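Local coordinates for F5/8 type C domain protein (PDB 4ZRX), which is a putative alpha-L-fucosidase that probably releases L-fucose from sugar chains and also carries an F5/8 type C domain, at residues 77-82 / 335-340; 95-100 / 143-148; 489-494 / 557-562. All coordinates share one frame; numbering follows the deposited sequence.

How the interactions relate
Interactions 1 and 2 belong to the alpha-L-fucosidase barrel. Their centres are 21 Å apart, and their nearest atoms are about 8 Å apart, so they do not touch. Helix 77-86 is followed directly by strand 91-97, which links the two along the chain. Interaction 2 is nested inside the loop that interaction 1 closes. It joins neighbouring barrel strands beside a bound 1,2-ethanediol, in what is probably the sugar pocket. Interaction 1 lies on the barrel's outer layer. Interaction 3 is in the F5/8 type C domain, with its centre about 56 Å from that of interaction 2, on the opposite side of the chain's centre.

Interaction 1 (77-82 / 335-340); sequences AEQWVR and GLIHEA
Q79 on helix 77-86 grips the backbone of I337 with both ends of its amide. Q79 OE1 accepts from I337 N at 2.9 Å, in the carbonyl plane and on a lone pair. Q79 NE2 donates to I337 O at 3.0 Å. This second bond is almost straight (171°) and lies in the plane of the amide. The two bonds thus satisfy the N-H and the C=O of one residue and fix which way round the amide sits. CG is anti to the backbone N (chi1 -176°), and a bend at chi2 (-104°) turns the amide onto I337. L336 CD2 rests against Q79 CD at 3.9 Å.

The next residue, W80, donates from NE1 to G335 O at 2.8 Å. Here the donor stands above the carbonyl plane, away from the lone pairs. I337 CD1 packs on W80 CA at 3.7 Å, so the apolar side of I337 meets the helix too. H338 is the N-cap of helix 339-356, and its ND1 accepts from A340 N at 3.1 Å. An alanine in place of the glutamine would probably leave I337 N and O without their amide partners and open a gap beside L336.

The contact ties helix 77-86 to the loop leading into helix 339-356, and I342 of that helix touches both Q79 and I337. V81 turns to the other side, against L130 and A133 of helix 126-137. W80 meets F50 edge-to-face, just past strand 44-48. The contact thus sits in the layer of helices and loops around the barrel strands.

Interaction 2 (95-100 / 143-148); sequences TAKHHD and VYLSPW. With EDO (1,2-ethanediol), chain D.
T95 pairs with Y144, and K97 with L145, in a parallel beta contact between barrel strands 91-97 and 140-145, at their C-terminal ends. A beta bulge shifts the register by one. Y144 O accepts weakly from A96 N and K97 N, and S146 N donates to K97 O at 2.9 Å.

T95 CG2 sits over one face of the Y144 ring, 4.1 Å from its centroid, in a CH-pi contact. The H98 ring is nearly parallel to that of Y144 (3°) but slid aside, barely overlapping. W148 CE3 lies over one face of H99, 3.4 Å from H99 CG. S146 OG, brought to H99 by lying anti to the backbone N (chi1 178°), accepts in the ring plane from H99 ND1 at 2.8 Å and donates to W148 O at 2.6 Å. These bonds fix the rotation of the S146 hydroxyl and of the H99 ring. Y144 OH bonds to D185, and K97 NZ forms a salt bridge with D149.

H98 NE2 and O1 of the ethanediol share a nearly straight hydrogen bond of 2.9 Å. The diol, probably from the crystallisation liquor, also bonds to H49 and E230. Such polar groups among aromatic rings would suit a sugar hydroxyl.

Interaction 3 (489-494 / 557-562); sequences TIDLGK and QARFIK
T489, I490 and D491 pair antiparallel with K562, I561 and F560; the axes of the short strands approach to 4.7 Å, with 157° between their N-to-C directions. The pairing lies inside the five-stranded sheet of the F5/8 type C domain, a beta sandwich. I490 and I561 are the hydrogen-bonded pair, joined N to O both ways, and L492 N adds a bond to R559 O. R559 and F560 both face S523, a classic beta bulge.

I490 and I561 share one face of the sheet. I561 CG1 meets I490 CB at 3.9 Å, and its CG2 meets L492 CD1 at 3.9 Å. I561 also reaches I580 and V582 on the other sheet. On the opposite face T489 lies alongside K562, whose amine end makes cation-pi contacts with W529 and F521.

D491 shares this face with F560, whose CE2 comes 3.5 Å from D491 CB. D491 CG is anti to the backbone N (chi1 175°), which carries the carboxylate to R559 in a side-on salt bridge. R559 NE reaches D491 OD1 at 2.7 Å, and R559 NH2 reaches D491 OD2 at 3.3 Å on its syn lone pair. D491 OD1 also accepts from G493 N at 2.8 Å, closing an Asx turn. G493 N and R559 NE approach OD1 from opposite faces of the carboxylate plane. G493 O lies over the centre of the R559 guanidinium, 3.6 Å from CZ.

Interaction 1 (77-82 / 335-340)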
loop_
_atom_site.group_PDB
_atom_site.type_symbol
_atom_site.label_atom_id
_atom_site.label_comp_id
_atom_site.label_asym_id
_atom_site.label_seq_id
_atom_site.Cartn_x
_atom_site.Cartn_y
_atom_site.Cartn_z
ATOM N N ALA A 77 -12.987 19.573 7.545
ATOM C CA ALA A 77 -13.252 18.198 7.206
ATOM C C ALA A 77 -14.066 17.989 5.930
ATOM O O ALA A 77 -13.937 16.911 5.291
ATOM C CB ALA A 77 -13.896 17.467 8.334
ATOM N N GLU A 78 -14.840 18.993 5.519
ATOM C CA GLU A 78 -15.496 18.973 4.200
ATOM C C GLU A 78 -14.448 18.929 3.083
ATOM O O GLU A 78 -14.641 18.262 2.083
ATOM C CB GLU A 78 -16.466 20.127 3.917
ATOM C CG GLU A 78 -17.646 20.214 4.838
ATOM C CD GLU A 78 -18.734 21.233 4.348
ATOM O OE1 GLU A 78 -18.601 21.733 3.228
ATOM O OE2 GLU A 78 -19.696 21.478 5.085
ATOM N N GLN A 79 -13.328 19.639 3.272
ATOM C CA GLN A 79 -12.244 19.624 2.296
ATOM C C GLN A 79 -11.638 18.240 2.198
ATOM O O GLN A 79 -11.353 17.736 1.114
ATOM C CB GLN A 79 -11.205 20.675 2.628
ATOM C CG GLN A 79 -10.079 20.791 1.621
ATOM C CD GLN A 79 -8.724 20.169 2.044
ATOM O OE1 GLN A 79 -8.615 19.374 2.979
ATOM N NE2 GLN A 79 -7.682 20.571 1.332
ATOM N N TRP A 80 -11.486 17.587 3.350
ATOM C CA TRP A 80 -11.014 16.213 3.346
ATOM C C TRP A 80 -11.957 15.294 2.534
ATOM O O TRP A 80 -11.527 14.542 1.672
ATOM C CB TRP A 80 -10.862 15.603 4.746
ATOM C CG TRP A 80 -10.128 16.373 5.766
ATOM C CD1 TRP A 80 -9.412 17.508 5.592
ATOM C CD2 TRP A 80 -10.052 16.062 7.146
ATOM N NE1 TRP A 80 -8.877 17.914 6.802
ATOM C CE2 TRP A 80 -9.295 17.052 7.765
ATOM C CE3 TRP A 80 -10.557 15.016 7.938
ATOM C CZ2 TRP A 80 -9.036 17.063 9.126
ATOM C CZ3 TRP A 80 -10.301 15.058 9.289
ATOM C CH2 TRP A 80 -9.542 16.066 9.862
ATOM N N VAL A 81 -13.234 15.295 2.903
ATOM C CA VAL A 81 -14.153 14.333 2.355
ATOM C C VAL A 81 -14.451 14.643 0.908
ATOM O O VAL A 81 -14.556 13.715 0.084
ATOM C CB VAL A 81 -15.432 14.203 3.183
ATOM C CG1 VAL A 81 -16.379 13.250 2.522
ATOM C CG2 VAL A 81 -15.127 13.722 4.605
ATOM N N ARG A 82 -14.565 15.911 0.550
ATOM C CA ARG A 82 -14.808 16.264 -0.862
ATOM C C ARG A 82 -13.631 15.753 -1.737
ATOM O O ARG A 82 -13.816 15.148 -2.803
ATOM C CB ARG A 82 -14.949 17.769 -1.048
ATOM C CG ARG A 82 -15.231 18.222 -2.507
ATOM C CD ARG A 82 -15.380 19.766 -2.666
ATOM N NE ARG A 82 -14.218 20.516 -2.203
ATOM C CZ ARG A 82 -14.117 21.184 -1.044
ATOM N NH1 ARG A 82 -15.088 21.217 -0.125
ATOM N NH2 ARG A 82 -12.980 21.818 -0.770
ATOM N N GLY A 335 -5.104 21.529 9.475
ATOM C CA GLY A 335 -6.290 20.676 9.377
ATOM C C GLY A 335 -6.866 20.523 7.971
ATOM O O GLY A 335 -8.080 20.413 7.796
ATOM N N LEU A 336 -5.983 20.453 6.986
ATOM C CA LEU A 336 -6.339 20.333 5.572
ATOM C C LEU A 336 -5.491 19.233 4.943
ATOM O O LEU A 336 -4.359 18.978 5.364
ATOM C CB LEU A 336 -5.987 21.643 4.858
ATOM C CG LEU A 336 -6.789 22.885 5.259
ATOM C CD1 LEU A 336 -6.205 24.110 4.506
ATOM C CD2 LEU A 336 -8.203 22.682 4.936
ATOM N N ILE A 337 -6.043 18.577 3.928
ATOM C CA ILE A 337 -5.200 17.743 3.044
ATOM C C ILE A 337 -4.344 18.694 2.238
ATOM O O ILE A 337 -4.842 19.675 1.701
ATOM C CB ILE A 337 -6.044 16.824 2.145
ATOM C CG1 ILE A 337 -6.799 15.818 3.032
ATOM C CG2 ILE A 337 -5.120 16.051 1.194
ATOM C CD1 ILE A 337 -7.775 14.855 2.214
ATOM N N HIS A 338 -3.063 18.433 2.212
ATOM C CA HIS A 338 -2.064 19.312 1.572
ATOM C C HIS A 338 -2.189 19.293 0.051
ATOM O O HIS A 338 -2.635 18.332 -0.555
ATOM C CB HIS A 338 -0.687 18.847 1.985
ATOM C CG HIS A 338 0.423 19.757 1.594
ATOM N ND1 HIS A 338 1.080 19.623 0.403
ATOM C CD2 HIS A 338 1.046 20.759 2.257
ATOM C CE1 HIS A 338 2.032 20.543 0.310
ATOM N NE2 HIS A 338 2.031 21.244 1.421
ATOM N N GLU A 339 -1.836 20.402 -0.565
ATOM C CA GLU A 339 -1.975 20.608 -1.995
ATOM C C GLU A 339 -1.315 19.542 -2.845
ATOM O O GLU A 339 -1.841 19.147 -3.917
ATOM C CB GLU A 339 -1.290 21.931 -2.328
ATOM C CG GLU A 339 -2.071 23.214 -1.825
ATOM C CD GLU A 339 -1.820 23.614 -0.322
ATOM O OE1 GLU A 339 -1.030 22.976 0.416
ATOM O OE2 GLU A 339 -2.424 24.645 0.107
ATOM N N ALA A 340 -0.112 19.133 -2.423
ATOM C CA ALA A 340 0.637 18.116 -3.140
ATOM C C ALA A 340 -0.164 16.793 -3.186
ATOM O O ALA A 340 -0.262 16.183 -4.240
ATOM C CB ALA A 340 2.043 17.855 -2.520
#

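Interaction 2 (95-100 / 143-148)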
loop_
_atom_site.group_PDB
_atom_site.type_symbol
_atom_site.label_atom_id
_atom_site.label_comp_id
_atom_site.label_asym_id
_atom_site.label_seq_id
_atom_site.Cartn_x
_atom_site.Cartn_y
_atom_site.Cartn_z
ATOM N N THR A 95 -8.212 8.156 12.621
ATOM C CA THR A 95 -7.546 7.859 13.870
ATOM C C THR A 95 -8.138 8.722 15.007
ATOM O O THR A 95 -7.569 9.746 15.419
ATOM C CB THR A 95 -6.037 8.076 13.817
ATOM O OG1 THR A 95 -5.732 9.417 13.400
ATOM C CG2 THR A 95 -5.396 7.101 12.773
ATOM N N ALA A 96 -9.253 8.267 15.548
ATOM C CA ALA A 96 -9.924 8.977 16.621
ATOM C C ALA A 96 -9.021 9.011 17.880
ATOM O O ALA A 96 -9.075 9.954 18.683
ATOM C CB ALA A 96 -11.253 8.286 16.923
ATOM N N LYS A 97 -8.222 7.947 18.070
ATOM C CA LYS A 97 -7.252 7.879 19.128
ATOM C C LYS A 97 -6.128 6.980 18.652
ATOM O O LYS A 97 -6.351 5.836 18.290
ATOM C CB LYS A 97 -7.828 7.272 20.412
ATOM C CG LYS A 97 -6.855 7.386 21.608
ATOM C CD LYS A 97 -7.391 6.611 22.823
ATOM C CE LYS A 97 -7.159 5.163 22.741
ATOM N NZ LYS A 97 -7.653 4.421 23.912
ATOM N N HIS A 98 -4.911 7.545 18.594
ATOM C CA HIS A 98 -3.720 6.786 18.249
ATOM C C HIS A 98 -3.011 6.332 19.541
ATOM O O HIS A 98 -3.597 6.391 20.596
ATOM C CB HIS A 98 -2.840 7.578 17.257
ATOM C CG HIS A 98 -1.995 6.709 16.396
ATOM N ND1 HIS A 98 -0.700 6.382 16.708
ATOM C CD2 HIS A 98 -2.275 6.057 15.242
ATOM C CE1 HIS A 98 -0.214 5.570 15.791
ATOM N NE2 HIS A 98 -1.158 5.327 14.902
ATOM N N HIS A 99 -1.815 5.742 19.419
ATOM C CA HIS A 99 -1.160 5.058 20.576
ATOM C C HIS A 99 -0.885 5.990 21.733
ATOM O O HIS A 99 -0.904 5.578 22.902
ATOM C CB HIS A 99 0.152 4.402 20.178
ATOM C CG HIS A 99 0.043 3.487 18.989
ATOM N ND1 HIS A 99 -1.049 2.674 18.769
ATOM C CD2 HIS A 99 0.917 3.227 17.988
ATOM C CE1 HIS A 99 -0.855 1.975 17.658
ATOM N NE2 HIS A 99 0.339 2.279 17.177
ATOM N N ASP A 100 -0.683 7.244 21.387
ATOM C CA ASP A 100 -0.470 8.333 22.367
ATOM C C ASP A 100 -1.661 8.591 23.270
ATOM O O ASP A 100 -1.513 9.181 24.345
ATOM C CB ASP A 100 -0.081 9.605 21.618
ATOM C CG ASP A 100 -1.116 10.037 20.657
ATOM O OD1 ASP A 100 -1.999 10.757 21.141
ATOM O OD2 ASP A 100 -1.065 9.646 19.468
ATOM N N VAL A 143 -13.763 4.140 12.064
ATOM C CA VAL A 143 -12.940 4.613 13.149
ATOM C C VAL A 143 -11.802 3.676 13.533
ATOM O O VAL A 143 -11.983 2.482 13.622
ATOM C CB VAL A 143 -13.746 4.997 14.409
ATOM C CG1 VAL A 143 -14.716 6.129 14.066
ATOM C CG2 VAL A 143 -14.466 3.812 14.930
ATOM N N TYR A 144 -10.665 4.285 13.843
ATOM C CA TYR A 144 -9.456 3.656 14.384
ATOM C C TYR A 144 -9.414 4.106 15.841
ATOM O O TYR A 144 -9.412 5.297 16.124
ATOM C CB TYR A 144 -8.242 4.139 13.619
ATOM C CG TYR A 144 -6.884 3.746 14.132
ATOM C CD1 TYR A 144 -6.358 4.273 15.274
ATOM C CD2 TYR A 144 -6.054 2.943 13.363
ATOM C CE1 TYR A 144 -5.120 3.926 15.711
ATOM C CE2 TYR A 144 -4.783 2.636 13.757
ATOM C CZ TYR A 144 -4.300 3.132 14.964
ATOM O OH TYR A 144 -3.077 2.847 15.480
ATOM N N LEU A 145 -9.424 3.131 16.746
ATOM C CA LEU A 145 -9.379 3.419 18.175
ATOM C C LEU A 145 -8.270 2.550 18.746
ATOM O O LEU A 145 -8.441 1.343 18.914
ATOM C CB LEU A 145 -10.734 3.145 18.834
ATOM C CG LEU A 145 -10.774 3.367 20.342
ATOM C CD1 LEU A 145 -10.757 4.847 20.688
ATOM C CD2 LEU A 145 -11.981 2.693 20.967
ATOM N N SER A 146 -7.119 3.162 19.057
ATOM C CA SER A 146 -5.927 2.356 19.433
ATOM C C SER A 146 -6.113 1.543 20.716
ATOM O O SER A 146 -6.379 2.147 21.791
ATOM C CB SER A 146 -4.704 3.233 19.539
ATOM O OG SER A 146 -3.579 2.515 19.939
ATOM N N PRO A 147 -6.000 0.212 20.629
ATOM C CA PRO A 147 -6.011 -0.591 21.884
ATOM C C PRO A 147 -4.878 -0.159 22.814
ATOM O O PRO A 147 -5.144 0.118 23.978
ATOM C CB PRO A 147 -5.863 -2.031 21.370
ATOM C CG PRO A 147 -6.436 -1.962 19.986
ATOM C CD PRO A 147 -6.028 -0.665 19.435
ATOM N N TRP A 148 -3.651 -0.034 22.293
ATOM C CA TRP A 148 -2.514 0.420 23.109
ATOM C C TRP A 148 -2.711 1.933 23.386
ATOM O O TRP A 148 -2.882 2.731 22.466
ATOM C CB TRP A 148 -1.207 0.192 22.346
ATOM C CG TRP A 148 0.081 0.593 23.044
ATOM C CD1 TRP A 148 0.360 0.595 24.402
ATOM C CD2 TRP A 148 1.265 1.022 22.401
ATOM N NE1 TRP A 148 1.664 1.007 24.615
ATOM C CE2 TRP A 148 2.243 1.253 23.409
ATOM C CE3 TRP A 148 1.617 1.220 21.056
ATOM C CZ2 TRP A 148 3.531 1.707 23.101
ATOM C CZ3 TRP A 148 2.865 1.675 20.757
ATOM C CH2 TRP A 148 3.827 1.906 21.787
HETATM C C1 EDO D . -1.670 2.511 11.882
HETATM O O1 EDO D . -1.066 3.647 12.499
HETATM C C2 EDO D . -0.703 1.977 10.844
HETATM O O2 EDO D . 0.568 1.732 11.468
#

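Interaction 3 (489-494 / 557-562)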
loop_
_atom_site.group_PDB
_atom_site.type_symbol
_atom_site.label_atom_id
_atom_site.label_comp_id
_atom_site.label_asym_id
_atom_site.label_seq_id
_atom_site.Cartn_x
_atom_site.Cartn_y
_atom_site.Cartn_z
ATOM N N THR A 489 31.344 8.018 -21.479
ATOM C CA THR A 489 31.389 9.256 -22.226
ATOM C C THR A 489 29.972 9.710 -22.544
ATOM O O THR A 489 29.134 8.919 -23.032
ATOM C CB THR A 489 32.251 9.056 -23.540
ATOM O OG1 THR A 489 33.527 8.462 -23.235
ATOM C CG2 THR A 489 32.476 10.372 -24.280
ATOM N N ILE A 490 29.702 10.974 -22.270
ATOM C CA ILE A 490 28.345 11.495 -22.243
ATOM C C ILE A 490 28.273 12.833 -22.992
ATOM O O ILE A 490 29.054 13.735 -22.742
ATOM C CB ILE A 490 27.847 11.731 -20.781
ATOM C CG1 ILE A 490 27.829 10.427 -19.971
ATOM C CG2 ILE A 490 26.458 12.405 -20.775
ATOM C CD1 ILE A 490 27.797 10.652 -18.433
ATOM N N ASP A 491 27.317 12.920 -23.907
ATOM C CA ASP A 491 26.941 14.150 -24.559
ATOM C C ASP A 491 25.841 14.760 -23.699
ATOM O O ASP A 491 24.748 14.187 -23.598
ATOM C CB ASP A 491 26.433 13.809 -25.985
ATOM C CG ASP A 491 25.899 15.007 -26.744
ATOM O OD1 ASP A 491 25.709 16.093 -26.162
ATOM O OD2 ASP A 491 25.642 14.865 -27.963
ATOM N N LEU A 492 26.098 15.910 -23.107
ATOM C CA LEU A 492 25.105 16.530 -22.217
ATOM C C LEU A 492 23.922 17.188 -22.936
ATOM O O LEU A 492 22.958 17.575 -22.277
ATOM C CB LEU A 492 25.785 17.557 -21.309
ATOM C CG LEU A 492 26.882 16.997 -20.387
ATOM C CD1 LEU A 492 27.608 18.151 -19.686
ATOM C CD2 LEU A 492 26.330 16.022 -19.384
ATOM N N GLY A 493 24.018 17.360 -24.262
ATOM C CA GLY A 493 22.870 17.766 -25.080
ATOM C C GLY A 493 22.903 19.230 -25.481
ATOM O O GLY A 493 22.224 19.616 -26.435
ATOM N N LYS A 494 23.659 20.050 -24.740
ATOM C CA LYS A 494 23.978 21.424 -25.159
ATOM C C LYS A 494 25.273 21.854 -24.493
ATOM O O LYS A 494 25.760 21.181 -23.577
ATOM C CB LYS A 494 22.855 22.410 -24.795
ATOM C CG LYS A 494 22.403 22.344 -23.310
ATOM C CD LYS A 494 21.461 23.491 -22.957
ATOM C CE LYS A 494 21.426 23.702 -21.463
ATOM N NZ LYS A 494 20.142 24.245 -20.983
ATOM N N GLN A 557 33.803 24.910 -19.448
ATOM C CA GLN A 557 32.853 24.833 -20.546
ATOM C C GLN A 557 32.867 23.403 -21.114
ATOM O O GLN A 557 33.934 22.778 -21.250
ATOM C CB GLN A 557 33.148 25.878 -21.608
ATOM C CG GLN A 557 31.890 26.295 -22.389
ATOM C CD GLN A 557 32.147 27.506 -23.294
ATOM O OE1 GLN A 557 32.943 28.375 -22.957
ATOM N NE2 GLN A 557 31.469 27.564 -24.432
ATOM N N ALA A 558 31.677 22.868 -21.399
ATOM C CA ALA A 558 31.588 21.505 -21.883
ATOM C C ALA A 558 30.286 21.204 -22.641
ATOM O O ALA A 558 29.226 21.781 -22.366
ATOM C CB ALA A 558 31.775 20.511 -20.734
ATOM N N ARG A 559 30.425 20.331 -23.630
ATOM C CA ARG A 559 29.305 19.710 -24.337
ATOM C C ARG A 559 29.305 18.227 -24.025
ATOM O O ARG A 559 28.233 17.643 -23.808
ATOM C CB ARG A 559 29.424 19.946 -25.845
ATOM C CG ARG A 559 28.470 19.135 -26.758
ATOM C CD ARG A 559 27.042 19.474 -26.491
ATOM N NE ARG A 559 26.130 18.542 -27.154
ATOM C CZ ARG A 559 25.324 18.839 -28.170
ATOM N NH1 ARG A 559 25.265 20.068 -28.693
ATOM N NH2 ARG A 559 24.535 17.887 -28.655
ATOM N N PHE A 560 30.497 17.619 -24.049
ATOM C CA PHE A 560 30.694 16.206 -23.753
ATOM C C PHE A 560 31.536 16.105 -22.495
ATOM O O PHE A 560 32.368 16.960 -22.248
ATOM C CB PHE A 560 31.423 15.469 -24.893
ATOM C CG PHE A 560 30.683 15.486 -26.229
ATOM C CD1 PHE A 560 30.764 16.602 -27.072
ATOM C CD2 PHE A 560 29.974 14.366 -26.672
ATOM C CE1 PHE A 560 30.092 16.626 -28.328
ATOM C CE2 PHE A 560 29.314 14.374 -27.934
ATOM C CZ PHE A 560 29.377 15.511 -28.754
ATOM N N ILE A 561 31.310 15.062 -21.694
ATOM C CA ILE A 561 32.170 14.781 -20.549
ATOM C C ILE A 561 32.580 13.345 -20.633
ATOM O O ILE A 561 31.902 12.538 -21.253
ATOM C CB ILE A 561 31.512 15.078 -19.180
ATOM C CG1 ILE A 561 30.262 14.192 -18.950
ATOM C CG2 ILE A 561 31.136 16.553 -19.112
ATOM C CD1 ILE A 561 29.556 14.499 -17.604
ATOM N N LYS A 562 33.672 13.021 -19.977
ATOM C CA LYS A 562 34.225 11.671 -19.969
ATOM C C LYS A 562 34.884 11.403 -18.631
ATOM O O LYS A 562 35.663 12.227 -18.145
ATOM C CB LYS A 562 35.256 11.485 -21.114
ATOM C CG LYS A 562 36.012 10.155 -21.086
ATOM C CD LYS A 562 36.872 9.920 -22.332
ATOM C CE LYS A 562 38.027 10.878 -22.373
ATOM N NZ LYS A 562 38.986 10.592 -23.466
#